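Local coordinates for putative vitamin-B12 independent methionine synthase family protein (Listeria monocytogenes, PDB 1YPX), which probably transfers a methyl group from a folate donor to homocysteine to make methionine, using zinc and no cobalamin, at residues A[2-7]-A[231-236]; A[115-120]-A[173-178]; A[139-144]-A[186-191]; A[192-197]-A[254-259]. One frame throughout, in Å; residues are numbered along the deposited sequence.

How the interactions relate
The four contacts are spread over one TIM-barrel-like fold. Interaction 1 joins the N-terminal loop to strand 233-238; along the chain it encloses interactions 2 and 3, and its segments alternate with those of interaction 4. Interaction 2 pairs two outer helices, its centre about 17 Å from that of interaction 1, and Tyr177 reaches Asp231 between them. Interaction 3, at the end of strand 183-188, meets interaction 1 on the neighbouring strand through Leu186 N and Thr235 O. Helix 190-193 leads from it to interaction 4, about 14 Å away between centres. Together the contacts tie the N-terminal loop, the outer helices and the post-strand loops to one parallel sheet.

Interaction 1 (A[2-7]-A[231-236])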
loop_
_atom_site.group_PDB
_atom_site.type_symbol
_atom_site.label_atom_id
_atom_site.label_comp_id
_atom_site.label_asym_id
_atom_site.label_seq_id
_atom_site.Cartn_x
_atom_site.Cartn_y
_atom_site.Cartn_z
ATOM N N ASN A 2 -7.109 4.957 19.451
ATOM C CA ASN A 2 -7.809 3.777 18.868
ATOM C C ASN A 2 -8.452 4.121 17.526
ATOM O O ASN A 2 -8.600 5.296 17.162
ATOM C CB ASN A 2 -8.887 3.260 19.838
ATOM C CG ASN A 2 -9.727 2.127 19.245
ATOM O OD1 ASN A 2 -9.199 1.079 18.868
ATOM N ND2 ASN A 2 -11.039 2.337 19.161
ATOM N N GLN A 3 -8.836 3.065 16.812
ATOM C CA GLN A 3 -9.466 3.159 15.502
ATOM C C GLN A 3 -9.662 1.766 14.923
ATOM O O GLN A 3 -9.325 0.757 15.546
ATOM C CB GLN A 3 -8.600 3.984 14.540
ATOM C CG GLN A 3 -9.111 5.388 14.319
ATOM C CD GLN A 3 -10.493 5.401 13.693
ATOM O OE1 GLN A 3 -11.225 6.385 13.812
ATOM N NE2 GLN A 3 -10.855 4.310 13.014
ATOM N N VAL A 4 -10.193 1.727 13.711
ATOM C CA VAL A 4 -10.441 0.470 13.044
ATOM C C VAL A 4 -9.674 0.393 11.716
ATOM O O VAL A 4 -8.664 -0.309 11.611
ATOM C CB VAL A 4 -11.968 0.284 12.833
ATOM C CG1 VAL A 4 -12.587 1.586 12.359
ATOM C CG2 VAL A 4 -12.235 -0.831 11.828
ATOM N N ALA A 5 -10.147 1.119 10.710
ATOM C CA ALA A 5 -9.505 1.133 9.396
ATOM C C ALA A 5 -8.149 1.827 9.557
ATOM O O ALA A 5 -7.448 1.568 10.541
ATOM C CB ALA A 5 -10.405 1.864 8.418
ATOM N N PRO A 6 -7.738 2.691 8.605
ATOM C CA PRO A 6 -6.431 3.293 8.887
ATOM C C PRO A 6 -6.555 4.156 10.143
ATOM O O PRO A 6 -7.552 4.849 10.311
ATOM C CB PRO A 6 -6.154 4.110 7.627
ATOM C CG PRO A 6 -7.516 4.479 7.173
ATOM C CD PRO A 6 -8.256 3.188 7.320
ATOM N N PHE A 7 -5.557 4.095 11.022
ATOM C CA PHE A 7 -5.578 4.860 12.273
ATOM C C PHE A 7 -5.064 6.278 12.100
ATOM O O PHE A 7 -4.318 6.570 11.163
ATOM C CB PHE A 7 -4.732 4.159 13.342
ATOM C CG PHE A 7 -4.832 2.672 13.299
ATOM C CD1 PHE A 7 -3.912 1.925 12.571
ATOM C CD2 PHE A 7 -5.897 2.018 13.913
ATOM C CE1 PHE A 7 -4.055 0.554 12.450
ATOM C CE2 PHE A 7 -6.055 0.641 13.799
ATOM C CZ PHE A 7 -5.136 -0.094 13.066
ATOM N N ASP A 231 -15.366 -7.107 7.912
ATOM C CA ASP A 231 -14.367 -6.708 8.917
ATOM C C ASP A 231 -12.959 -6.483 8.375
ATOM O O ASP A 231 -12.023 -6.264 9.144
ATOM C CB ASP A 231 -14.274 -7.754 10.026
ATOM C CG ASP A 231 -13.874 -9.117 9.500
ATOM O OD1 ASP A 231 -13.414 -9.971 10.295
ATOM O OD2 ASP A 231 -14.029 -9.336 8.280
HETATM N N MSE A 232 -12.795 -6.562 7.062
HETATM C CA MSE A 232 -11.483 -6.345 6.488
HETATM C C MSE A 232 -11.412 -4.940 5.900
HETATM O O MSE A 232 -12.354 -4.475 5.254
HETATM C CB MSE A 232 -11.181 -7.388 5.413
HETATM C CG MSE A 232 -9.785 -7.244 4.813
HETATM SE SE MSE A 232 -9.419 -8.478 3.347
HETATM C CE MSE A 232 -10.811 -7.878 2.177
ATOM N N VAL A 233 -10.295 -4.260 6.139
ATOM C CA VAL A 233 -10.095 -2.904 5.632
ATOM C C VAL A 233 -9.160 -2.968 4.418
ATOM O O VAL A 233 -8.144 -3.664 4.428
ATOM C CB VAL A 233 -9.482 -1.990 6.742
ATOM C CG1 VAL A 233 -9.272 -0.573 6.219
ATOM C CG2 VAL A 233 -10.385 -1.965 7.966
ATOM N N ILE A 234 -9.521 -2.265 3.353
ATOM C CA ILE A 234 -8.673 -2.246 2.178
ATOM C C ILE A 234 -8.357 -0.820 1.790
ATOM O O ILE A 234 -9.176 -0.124 1.198
ATOM C CB ILE A 234 -9.306 -2.976 0.990
ATOM C CG1 ILE A 234 -9.364 -4.486 1.307
ATOM C CG2 ILE A 234 -8.495 -2.682 -0.287
ATOM C CD1 ILE A 234 -9.712 -5.408 0.122
ATOM N N THR A 235 -7.162 -0.382 2.151
ATOM C CA THR A 235 -6.728 0.966 1.851
ATOM C C THR A 235 -5.928 0.972 0.568
ATOM O O THR A 235 -5.392 -0.057 0.132
ATOM C CB THR A 235 -5.828 1.531 2.970
ATOM O OG1 THR A 235 -4.716 0.641 3.206
ATOM C CG2 THR A 235 -6.635 1.732 4.241
HETATM N N MSE A 236 -5.824 2.153 -0.022
HETATM C CA MSE A 236 -5.088 2.300 -1.261
HETATM C C MSE A 236 -4.029 3.374 -1.186
HETATM O O MSE A 236 -4.321 4.508 -0.845
HETATM C CB MSE A 236 -6.051 2.649 -2.390
HETATM C CG MSE A 236 -5.396 2.731 -3.753
HETATM SE SE MSE A 236 -6.432 1.786 -5.095
HETATM C CE MSE A 236 -6.768 3.255 -6.331
#
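Thr235, whose methyl CG2 packs against Pro6, turns its hydroxyl OG1 to another partner, a hydrogen bond with OE1 of Gln185. The residue therefore divides its two branches: the polar one is satisfied within the sheet, and the apolar one serves the contact with the N-terminal loop. CG2 lies 3.8 Å from Pro6 CD, and the two side chains run antiparallel past one another. Proline suits this place because its compact ring, with no N-H to satisfy, offers its methylene edge (CD, then CG and CB) to the methyl.

The other half of the contact is Val233, which points toward the loop from two residues earlier on the strand. With CG1 anti to the backbone N (chi1 -180°), both methyls turn to Ala5: CG1 comes to 3.5 Å from Ala5 CB, while CG2 stands 3.5 Å from Ala5 CA. The same CG1 also meets Pro6 CD at 4.0 Å, as the two side chains cross obliquely. Farther out, Val4 adds a looser touch, its CG2 being 4.4 Å from Val233 CG2. Alanine suits the middle of the loop, since a single CB lets the backbone come near a branched valine.

Strand alternation sorts the surroundings. Val233 and Thr235 face the loop, whereas Ile234 points the other way and packs on Ile173 of helix 158-178. Pro6 further touches Tyr183 of strand 183-188 and Val295 of strand 293-299, and its carbonyl oxygen accepts from Arg329. Segment 2-7 thus packs on the inner side of the sheet near the start of strand 233-238, while helix 158-178 covers the outer side.

Interaction 2 (A[115-120]-A[173-178])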
loop_
_atom_site.group_PDB
_atom_site.type_symbol
_atom_site.label_atom_id
_atom_site.label_comp_id
_atom_site.label_asym_id
_atom_site.label_seq_id
_atom_site.Cartn_x
_atom_site.Cartn_y
_atom_site.Cartn_z
ATOM N N PRO A 115 3.471 -17.220 -2.048
ATOM C CA PRO A 115 4.409 -17.183 -0.917
ATOM C C PRO A 115 4.052 -16.102 0.107
ATOM O O PRO A 115 4.466 -16.173 1.267
ATOM C CB PRO A 115 5.748 -16.894 -1.587
ATOM C CG PRO A 115 5.572 -17.456 -2.938
ATOM C CD PRO A 115 4.194 -17.031 -3.313
ATOM N N PHE A 116 3.295 -15.101 -0.330
ATOM C CA PHE A 116 2.889 -14.013 0.545
ATOM C C PHE A 116 1.959 -14.463 1.659
ATOM O O PHE A 116 1.791 -13.752 2.640
ATOM C CB PHE A 116 2.219 -12.903 -0.276
ATOM C CG PHE A 116 3.189 -11.970 -0.943
ATOM C CD1 PHE A 116 4.404 -12.440 -1.425
ATOM C CD2 PHE A 116 2.866 -10.624 -1.117
ATOM C CE1 PHE A 116 5.298 -11.587 -2.076
ATOM C CE2 PHE A 116 3.746 -9.748 -1.767
ATOM C CZ PHE A 116 4.962 -10.230 -2.245
ATOM N N ILE A 117 1.369 -15.645 1.520
ATOM C CA ILE A 117 0.452 -16.166 2.539
ATOM C C ILE A 117 1.150 -16.549 3.843
ATOM O O ILE A 117 0.653 -16.238 4.931
ATOM C CB ILE A 117 -0.317 -17.381 2.026
ATOM C CG1 ILE A 117 -1.026 -17.021 0.716
ATOM C CG2 ILE A 117 -1.353 -17.809 3.054
ATOM C CD1 ILE A 117 -2.108 -15.967 0.884
ATOM N N GLU A 118 2.305 -17.215 3.729
ATOM C CA GLU A 118 3.086 -17.627 4.903
ATOM C C GLU A 118 3.800 -16.396 5.444
ATOM O O GLU A 118 4.019 -16.288 6.654
ATOM C CB GLU A 118 4.160 -18.672 4.538
ATOM C CG GLU A 118 4.214 -19.992 5.357
ATOM C CD GLU A 118 4.078 -19.850 6.891
ATOM O OE1 GLU A 118 4.991 -19.327 7.569
ATOM O OE2 GLU A 118 3.037 -20.298 7.413
ATOM N N ASP A 119 4.197 -15.480 4.557
ATOM C CA ASP A 119 4.893 -14.273 5.026
ATOM C C ASP A 119 3.924 -13.471 5.900
ATOM O O ASP A 119 4.349 -12.777 6.818
ATOM C CB ASP A 119 5.390 -13.377 3.866
ATOM C CG ASP A 119 6.317 -14.105 2.893
ATOM O OD1 ASP A 119 6.924 -15.140 3.258
ATOM O OD2 ASP A 119 6.454 -13.620 1.745
ATOM N N PHE A 120 2.625 -13.568 5.619
ATOM C CA PHE A 120 1.663 -12.840 6.438
ATOM C C PHE A 120 1.509 -13.551 7.783
ATOM O O PHE A 120 1.641 -12.933 8.845
ATOM C CB PHE A 120 0.305 -12.741 5.763
ATOM C CG PHE A 120 -0.704 -12.034 6.602
ATOM C CD1 PHE A 120 -0.570 -10.669 6.856
ATOM C CD2 PHE A 120 -1.731 -12.743 7.225
ATOM C CE1 PHE A 120 -1.435 -10.019 7.722
ATOM C CE2 PHE A 120 -2.603 -12.106 8.096
ATOM C CZ PHE A 120 -2.457 -10.737 8.351
ATOM N N ILE A 173 -7.199 -11.934 -2.140
ATOM C CA ILE A 173 -7.687 -11.289 -0.940
ATOM C C ILE A 173 -8.270 -12.310 0.031
ATOM O O ILE A 173 -8.002 -12.269 1.229
ATOM C CB ILE A 173 -8.759 -10.251 -1.290
ATOM C CG1 ILE A 173 -8.136 -9.128 -2.106
ATOM C CG2 ILE A 173 -9.378 -9.720 -0.040
ATOM C CD1 ILE A 173 -9.119 -8.105 -2.581
ATOM N N GLN A 174 -9.070 -13.224 -0.500
ATOM C CA GLN A 174 -9.688 -14.242 0.320
ATOM C C GLN A 174 -8.597 -15.055 1.022
ATOM O O GLN A 174 -8.689 -15.338 2.227
ATOM C CB GLN A 174 -10.565 -15.150 -0.550
ATOM C CG GLN A 174 -11.609 -15.948 0.217
ATOM C CD GLN A 174 -12.536 -15.066 1.038
ATOM O OE1 GLN A 174 -13.169 -14.143 0.509
ATOM N NE2 GLN A 174 -12.620 -15.342 2.337
ATOM N N ALA A 175 -7.550 -15.414 0.288
ATOM C CA ALA A 175 -6.469 -16.191 0.888
ATOM C C ALA A 175 -5.807 -15.423 2.027
ATOM O O ALA A 175 -5.413 -16.029 3.022
ATOM C CB ALA A 175 -5.436 -16.569 -0.167
ATOM N N PHE A 176 -5.682 -14.098 1.876
ATOM C CA PHE A 176 -5.088 -13.237 2.918
ATOM C C PHE A 176 -6.044 -13.146 4.096
ATOM O O PHE A 176 -5.636 -13.229 5.258
ATOM C CB PHE A 176 -4.824 -11.812 2.400
ATOM C CG PHE A 176 -3.458 -11.627 1.807
ATOM C CD1 PHE A 176 -2.321 -11.714 2.593
ATOM C CD2 PHE A 176 -3.303 -11.384 0.456
ATOM C CE1 PHE A 176 -1.053 -11.556 2.037
ATOM C CE2 PHE A 176 -2.040 -11.229 -0.101
ATOM C CZ PHE A 176 -0.920 -11.318 0.688
ATOM N N TYR A 177 -7.324 -12.964 3.792
ATOM C CA TYR A 177 -8.311 -12.875 4.851
ATOM C C TYR A 177 -8.245 -14.151 5.672
ATOM O O TYR A 177 -8.035 -14.106 6.878
ATOM C CB TYR A 177 -9.713 -12.708 4.279
ATOM C CG TYR A 177 -10.752 -12.579 5.353
ATOM C CD1 TYR A 177 -11.027 -11.351 5.946
ATOM C CD2 TYR A 177 -11.450 -13.693 5.799
ATOM C CE1 TYR A 177 -11.981 -11.241 6.960
ATOM C CE2 TYR A 177 -12.399 -13.592 6.806
ATOM C CZ TYR A 177 -12.662 -12.370 7.381
ATOM O OH TYR A 177 -13.612 -12.298 8.379
ATOM N N ASP A 178 -8.404 -15.288 5.003
ATOM C CA ASP A 178 -8.370 -16.583 5.678
ATOM C C ASP A 178 -7.134 -16.718 6.553
ATOM O O ASP A 178 -7.194 -17.309 7.637
ATOM C CB ASP A 178 -8.385 -17.717 4.652
ATOM C CG ASP A 178 -9.543 -17.614 3.681
ATOM O OD1 ASP A 178 -9.558 -18.377 2.691
ATOM O OD2 ASP A 178 -10.445 -16.775 3.900
#
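Phe116, Phe120 and Phe176 carry the aromatic part of this helix-to-helix contact, and Ile117 with Ala175 carries the aliphatic part. The short axes of helices 116-120 and 173-178 approach to 9.8 Å and run in nearly the same direction, 26° apart.

Among the aromatics, Phe176 is the intruder. Its ring reaches toward the first turn of the other helix with the far carbons leading: CZ lies 3.6 Å from Phe116 CB, close to the plane of the Phe116 ring and at its edge. CE1 stands 4.1 Å from Phe120 CB, which in turn sits at the edge of the Phe176 ring. The Phe176 ring thus meets the beta carbons of Phe116 and Phe120, and no stack forms between Phe176 and either ring. Phenylalanine suits the position because a long, flat group can bridge the distance between two helix backbones.

The aliphatic pair is simpler. Ile117 puts CG1 beside its backbone N and anti to the carbonyl carbon (chi1 -55°), and CD1 at the end of that branch meets Ala175 CB at 3.5 Å. A small alanine gives the isoleucine's delta methyl a place to pack between the helices.

One polar atom borders the aromatic group: Phe116 O is 3.6 Å from Phe176 CE1, yet it already accepts the helical bond from Phe120 N at 3.1 Å. Phe116 also stacks on Trp71, and Phe176 continues inward to Gln135 and Ile137 of strand 132-138. The packing is apolar, buried at the phenylalanines and nearer the surface at Ile117 and Ala175, so shape and exclusion of water, with no directional bond between the segments, hold the two outer helices together.

Interaction 3 (A[139-144]-A[186-191]); sequences SPAMLH and LDDTSW
Ser139 and Asp188 join the turn after strand 132-138 to the end of strand 183-188 by a buried polar contact, where each chain path turns into a short helix. Ser139 grips the other segment twice. Its backbone N donates to Asp187 O at 3.0 Å, in a fairly straight bond of 155° that comes from above the carbonyl plane. Its hydroxyl, placed anti to the backbone N (chi1 176°), donates to Asp188 OD1 at 2.7 Å from above the carboxylate plane.

The carboxylate has further donors within its own segment. Ser190 supplies two to OD2 from the same face of the plane: OG on the syn side at 2.7 Å, and the backbone N on the anti side at 3.0 Å, which closes an Asx turn. Trp191 NE1 adds a weak bond to OD1. Small serines suit both places, each bringing a hydroxyl close without bulk.

Carbon packing surrounds this network. Met142, present as selenomethionine, bends twice along its chain and crosses Thr189 at about a right angle, while its CG lies 3.5 Å from Asp187 O. Leu186 CG stands 4.0 Å from Ser139 CA, and separately Ala141 CB lies 3.8 Å from Asp188 OD1.

Nearby, the Asp187 side chain touches His237, which with Cys239 and Cys334 may form an empty metal site, consistent with the zinc binding expected of the family. With both oxygens engaged by several donors, the buried Asp188 carboxylate is held firmly in rotation and ties the turn after strand 132-138 to the end of strand 183-188 beside that possible site.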
loop_
_atom_site.group_PDB
_atom_site.type_symbol
_atom_site.label_atom_id
_atom_site.label_comp_id
_atom_site.label_asym_id
_atom_site.label_seq_id
_atom_site.Cartn_x
_atom_site.Cartn_y
_atom_site.Cartn_z
ATOM N N SER A 139 -1.455 -2.943 -6.618
ATOM C CA SER A 139 -2.811 -2.838 -7.113
ATOM C C SER A 139 -2.953 -3.709 -8.356
ATOM O O SER A 139 -2.017 -3.851 -9.131
ATOM C CB SER A 139 -3.087 -1.379 -7.471
ATOM O OG SER A 139 -4.370 -1.217 -8.038
ATOM N N PRO A 140 -4.125 -4.308 -8.569
ATOM C CA PRO A 140 -4.226 -5.134 -9.775
ATOM C C PRO A 140 -3.939 -4.343 -11.062
ATOM O O PRO A 140 -3.439 -4.898 -12.032
ATOM C CB PRO A 140 -5.658 -5.673 -9.705
ATOM C CG PRO A 140 -6.393 -4.595 -9.001
ATOM C CD PRO A 140 -5.430 -4.185 -7.900
ATOM N N ALA A 141 -4.232 -3.045 -11.051
ATOM C CA ALA A 141 -4.005 -2.200 -12.215
ATOM C C ALA A 141 -2.517 -2.016 -12.467
ATOM O O ALA A 141 -2.115 -1.470 -13.495
ATOM C CB ALA A 141 -4.671 -0.838 -12.021
HETATM N N MSE A 142 -1.703 -2.460 -11.520
HETATM C CA MSE A 142 -0.258 -2.349 -11.654
HETATM C C MSE A 142 0.272 -3.397 -12.634
HETATM O O MSE A 142 1.321 -3.206 -13.255
HETATM C CB MSE A 142 0.411 -2.500 -10.283
HETATM C CG MSE A 142 0.378 -1.227 -9.450
HETATM SE SE MSE A 142 1.837 0.013 -9.874
HETATM C CE MSE A 142 1.239 0.713 -11.571
ATOM N N LEU A 143 -0.468 -4.495 -12.781
ATOM C CA LEU A 143 -0.088 -5.572 -13.693
ATOM C C LEU A 143 -0.465 -5.192 -15.110
ATOM O O LEU A 143 0.277 -5.455 -16.058
ATOM C CB LEU A 143 -0.803 -6.880 -13.330
ATOM C CG LEU A 143 -0.493 -8.084 -14.223
ATOM C CD1 LEU A 143 0.999 -8.288 -14.302
ATOM C CD2 LEU A 143 -1.156 -9.321 -13.678
ATOM N N HIS A 144 -1.634 -4.584 -15.241
ATOM C CA HIS A 144 -2.130 -4.153 -16.535
ATOM C C HIS A 144 -1.114 -3.248 -17.216
ATOM O O HIS A 144 -0.780 -3.451 -18.383
ATOM C CB HIS A 144 -3.458 -3.418 -16.353
ATOM C CG HIS A 144 -4.010 -2.831 -17.614
ATOM N ND1 HIS A 144 -3.511 -1.677 -18.180
ATOM C CD2 HIS A 144 -5.042 -3.221 -18.400
ATOM C CE1 HIS A 144 -4.214 -1.379 -19.259
ATOM N NE2 HIS A 144 -5.150 -2.299 -19.414
ATOM N N LEU A 186 -3.407 -1.643 -1.154
ATOM C CA LEU A 186 -3.053 -1.725 -2.569
ATOM C C LEU A 186 -2.155 -0.547 -2.938
ATOM O O LEU A 186 -2.569 0.608 -2.853
ATOM C CB LEU A 186 -4.326 -1.699 -3.420
ATOM C CG LEU A 186 -5.030 -3.025 -3.801
ATOM C CD1 LEU A 186 -4.758 -4.126 -2.779
ATOM C CD2 LEU A 186 -6.526 -2.780 -3.932
ATOM N N ASP A 187 -0.921 -0.842 -3.331
ATOM C CA ASP A 187 0.006 0.205 -3.725
ATOM C C ASP A 187 -0.155 0.427 -5.219
ATOM O O ASP A 187 0.170 -0.430 -6.031
ATOM C CB ASP A 187 1.439 -0.183 -3.353
ATOM C CG ASP A 187 1.735 0.064 -1.880
ATOM O OD1 ASP A 187 0.779 0.067 -1.066
ATOM O OD2 ASP A 187 2.920 0.253 -1.518
ATOM N N ASP A 188 -0.698 1.579 -5.577
ATOM C CA ASP A 188 -0.918 1.855 -6.969
ATOM C C ASP A 188 -0.239 3.126 -7.409
ATOM O O ASP A 188 -0.697 4.219 -7.093
ATOM C CB ASP A 188 -2.409 1.942 -7.240
ATOM C CG ASP A 188 -2.727 1.700 -8.677
ATOM O OD1 ASP A 188 -3.868 1.312 -8.992
ATOM O OD2 ASP A 188 -1.817 1.896 -9.497
ATOM N N THR A 189 0.852 2.983 -8.148
ATOM C CA THR A 189 1.583 4.146 -8.617
ATOM C C THR A 189 1.255 4.487 -10.067
ATOM O O THR A 189 1.904 5.349 -10.660
ATOM C CB THR A 189 3.097 3.926 -8.503
ATOM O OG1 THR A 189 3.776 5.149 -8.806
ATOM C CG2 THR A 189 3.559 2.854 -9.476
ATOM N N SER A 190 0.240 3.821 -10.622
ATOM C CA SER A 190 -0.160 4.032 -12.012
ATOM C C SER A 190 -0.962 5.308 -12.254
ATOM O O SER A 190 -0.840 5.928 -13.308
ATOM C CB SER A 190 -0.950 2.818 -12.543
ATOM O OG SER A 190 -2.257 2.732 -11.999
ATOM N N TRP A 191 -1.773 5.707 -11.284
ATOM C CA TRP A 191 -2.582 6.907 -11.433
ATOM C C TRP A 191 -1.733 8.169 -11.527
ATOM O O TRP A 191 -2.117 9.121 -12.197
ATOM C CB TRP A 191 -3.564 7.035 -10.267
ATOM C CG TRP A 191 -4.406 5.810 -10.053
ATOM C CD1 TRP A 191 -4.041 4.674 -9.405
ATOM C CD2 TRP A 191 -5.752 5.602 -10.504
ATOM N NE1 TRP A 191 -5.074 3.768 -9.418
ATOM C CE2 TRP A 191 -6.137 4.312 -10.085
ATOM C CE3 TRP A 191 -6.668 6.383 -11.220
ATOM C CZ2 TRP A 191 -7.402 3.781 -10.357
ATOM C CZ3 TRP A 191 -7.920 5.857 -11.489
ATOM C CH2 TRP A 191 -8.278 4.566 -11.056
#

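Interaction 4 (A[192-197]-A[254-259]); sequences SYLCSD and GPVAET
Val256 reaches Leu194 and Cys195 by splitting at CB into two methyls that take different partners. From CB, which points toward the other segment, CG1 leaves anti to the carbonyl carbon (chi1 -63°) and meets Leu194, 3.8 Å from CG and 3.9 Å from CD1. CG2 leaves instead between the backbone N and the carbonyl carbon, and comes 3.7 Å from Cys195 SG. A beta-branched residue is apt here, since a single side chain can fill two neighbouring sites at once.

Leu194 approaches obliquely, with its CG turned back between its own backbone N and carbonyl carbon (chi1 55°). Cys195 brings SG in as a compact, weakly polar group that packs much as a methyl would. Beside them Pro255 brings the CG of its ring to the backbone, 3.9 Å from Leu194 O and 4.0 Å from Cys195 CA; its rigid ring suits a place where carbon surface is needed at a turn.

Both sides bend sharply at the residues that touch. Val256 is the centre of an inverse gamma turn closed by Ala257 N to Pro255 O at 2.7 Å, and Leu194 is the centre of another, whose closing bond is weak. Ala257 then takes the N-cap position of helix 258-261.

Gln214 of helix 213-224 touches both Leu194 and Val256, and Trp191 packs on Val256 as well. The contact is plain apolar packing between two excursions that follow strands 183-188 and 233-238, an arrangement found in TIM-barrel folds, where the loops after adjacent parallel strands lie against each other.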
loop_
_atom_site.group_PDB
_atom_site.type_symbol
_atom_site.label_atom_id
_atom_site.label_comp_id
_atom_site.label_asym_id
_atom_site.label_seq_id
_atom_site.Cartn_x
_atom_site.Cartn_y
_atom_site.Cartn_z
ATOM N N SER A 192 -0.584 8.183 -10.861
ATOM C CA SER A 192 0.280 9.360 -10.897
ATOM C C SER A 192 0.703 9.683 -12.328
ATOM O O SER A 192 0.829 10.850 -12.698
ATOM C CB SER A 192 1.524 9.151 -10.021
ATOM O OG SER A 192 2.404 8.181 -10.560
ATOM N N TYR A 193 0.909 8.647 -13.134
ATOM C CA TYR A 193 1.320 8.839 -14.517
ATOM C C TYR A 193 0.372 9.726 -15.313
ATOM O O TYR A 193 0.807 10.660 -15.985
ATOM C CB TYR A 193 1.471 7.494 -15.220
ATOM C CG TYR A 193 2.686 6.721 -14.774
ATOM C CD1 TYR A 193 2.668 5.973 -13.595
ATOM C CD2 TYR A 193 3.859 6.739 -15.531
ATOM C CE1 TYR A 193 3.790 5.256 -13.182
ATOM C CE2 TYR A 193 4.985 6.029 -15.129
ATOM C CZ TYR A 193 4.943 5.287 -13.955
ATOM O OH TYR A 193 6.046 4.562 -13.570
ATOM N N LEU A 194 -0.922 9.430 -15.246
ATOM C CA LEU A 194 -1.907 10.231 -15.963
ATOM C C LEU A 194 -2.354 11.435 -15.134
ATOM O O LEU A 194 -3.548 11.730 -15.048
ATOM C CB LEU A 194 -3.125 9.377 -16.342
ATOM C CG LEU A 194 -3.886 8.599 -15.261
ATOM C CD1 LEU A 194 -5.236 8.158 -15.803
ATOM C CD2 LEU A 194 -3.079 7.396 -14.818
ATOM N N CYS A 195 -1.389 12.127 -14.530
ATOM C CA CYS A 195 -1.669 13.303 -13.701
ATOM C C CYS A 195 -1.162 14.609 -14.313
ATOM O O CYS A 195 -1.629 15.691 -13.952
ATOM C CB CYS A 195 -1.045 13.143 -12.309
ATOM S SG CYS A 195 -1.873 11.986 -11.193
ATOM N N SER A 196 -0.201 14.501 -15.229
ATOM C CA SER A 196 0.381 15.674 -15.878
ATOM C C SER A 196 1.202 15.300 -17.110
ATOM O O SER A 196 1.159 14.159 -17.571
ATOM C CB SER A 196 1.272 16.426 -14.884
ATOM O OG SER A 196 2.290 15.582 -14.370
ATOM N N ASP A 197 1.953 16.275 -17.629
ATOM C CA ASP A 197 2.803 16.095 -18.811
ATOM C C ASP A 197 2.081 15.399 -19.963
ATOM O O ASP A 197 0.970 15.783 -20.331
ATOM C CB ASP A 197 4.078 15.316 -18.444
ATOM C CG ASP A 197 5.217 16.225 -17.993
ATOM O OD1 ASP A 197 5.840 16.883 -18.855
ATOM O OD2 ASP A 197 5.490 16.281 -16.776
ATOM N N GLY A 254 -5.714 16.372 -9.297
ATOM C CA GLY A 254 -7.038 16.827 -9.687
ATOM C C GLY A 254 -7.770 15.923 -10.654
ATOM O O GLY A 254 -8.949 15.625 -10.450
ATOM N N PRO A 255 -7.104 15.476 -11.730
ATOM C CA PRO A 255 -7.761 14.595 -12.701
ATOM C C PRO A 255 -8.271 13.300 -12.074
ATOM O O PRO A 255 -9.484 13.082 -11.965
ATOM C CB PRO A 255 -6.666 14.350 -13.740
ATOM C CG PRO A 255 -5.397 14.508 -12.949
ATOM C CD PRO A 255 -5.696 15.706 -12.099
ATOM N N VAL A 256 -7.336 12.448 -11.663
ATOM C CA VAL A 256 -7.666 11.172 -11.043
ATOM C C VAL A 256 -8.140 11.375 -9.620
ATOM O O VAL A 256 -7.641 10.746 -8.698
ATOM C CB VAL A 256 -6.448 10.227 -11.035
ATOM C CG1 VAL A 256 -6.044 9.904 -12.467
ATOM C CG2 VAL A 256 -5.286 10.870 -10.288
ATOM N N ALA A 257 -9.116 12.256 -9.452
ATOM C CA ALA A 257 -9.649 12.547 -8.135
ATOM C C ALA A 257 -11.150 12.327 -8.112
ATOM O O ALA A 257 -11.748 12.168 -7.047
ATOM C CB ALA A 257 -9.331 13.976 -7.756
ATOM N N GLU A 258 -11.756 12.317 -9.296
ATOM C CA GLU A 258 -13.199 12.122 -9.426
ATOM C C GLU A 258 -13.572 10.658 -9.241
ATOM O O GLU A 258 -14.386 10.318 -8.380
ATOM C CB GLU A 258 -13.660 12.595 -10.804
ATOM C CG GLU A 258 -13.120 13.962 -11.195
ATOM C CD GLU A 258 -13.617 15.082 -10.291
ATOM O OE1 GLU A 258 -13.325 15.039 -9.073
ATOM O OE2 GLU A 258 -14.294 16.005 -10.805
ATOM N N THR A 259 -12.965 9.799 -10.055
ATOM C CA THR A 259 -13.222 8.361 -10.012
ATOM C C THR A 259 -12.540 7.690 -8.816
ATOM O O THR A 259 -12.961 6.623 -8.368
ATOM C CB THR A 259 -12.736 7.674 -11.314
ATOM O OG1 THR A 259 -11.338 7.374 -11.207
ATOM C CG2 THR A 259 -12.949 8.597 -12.516
#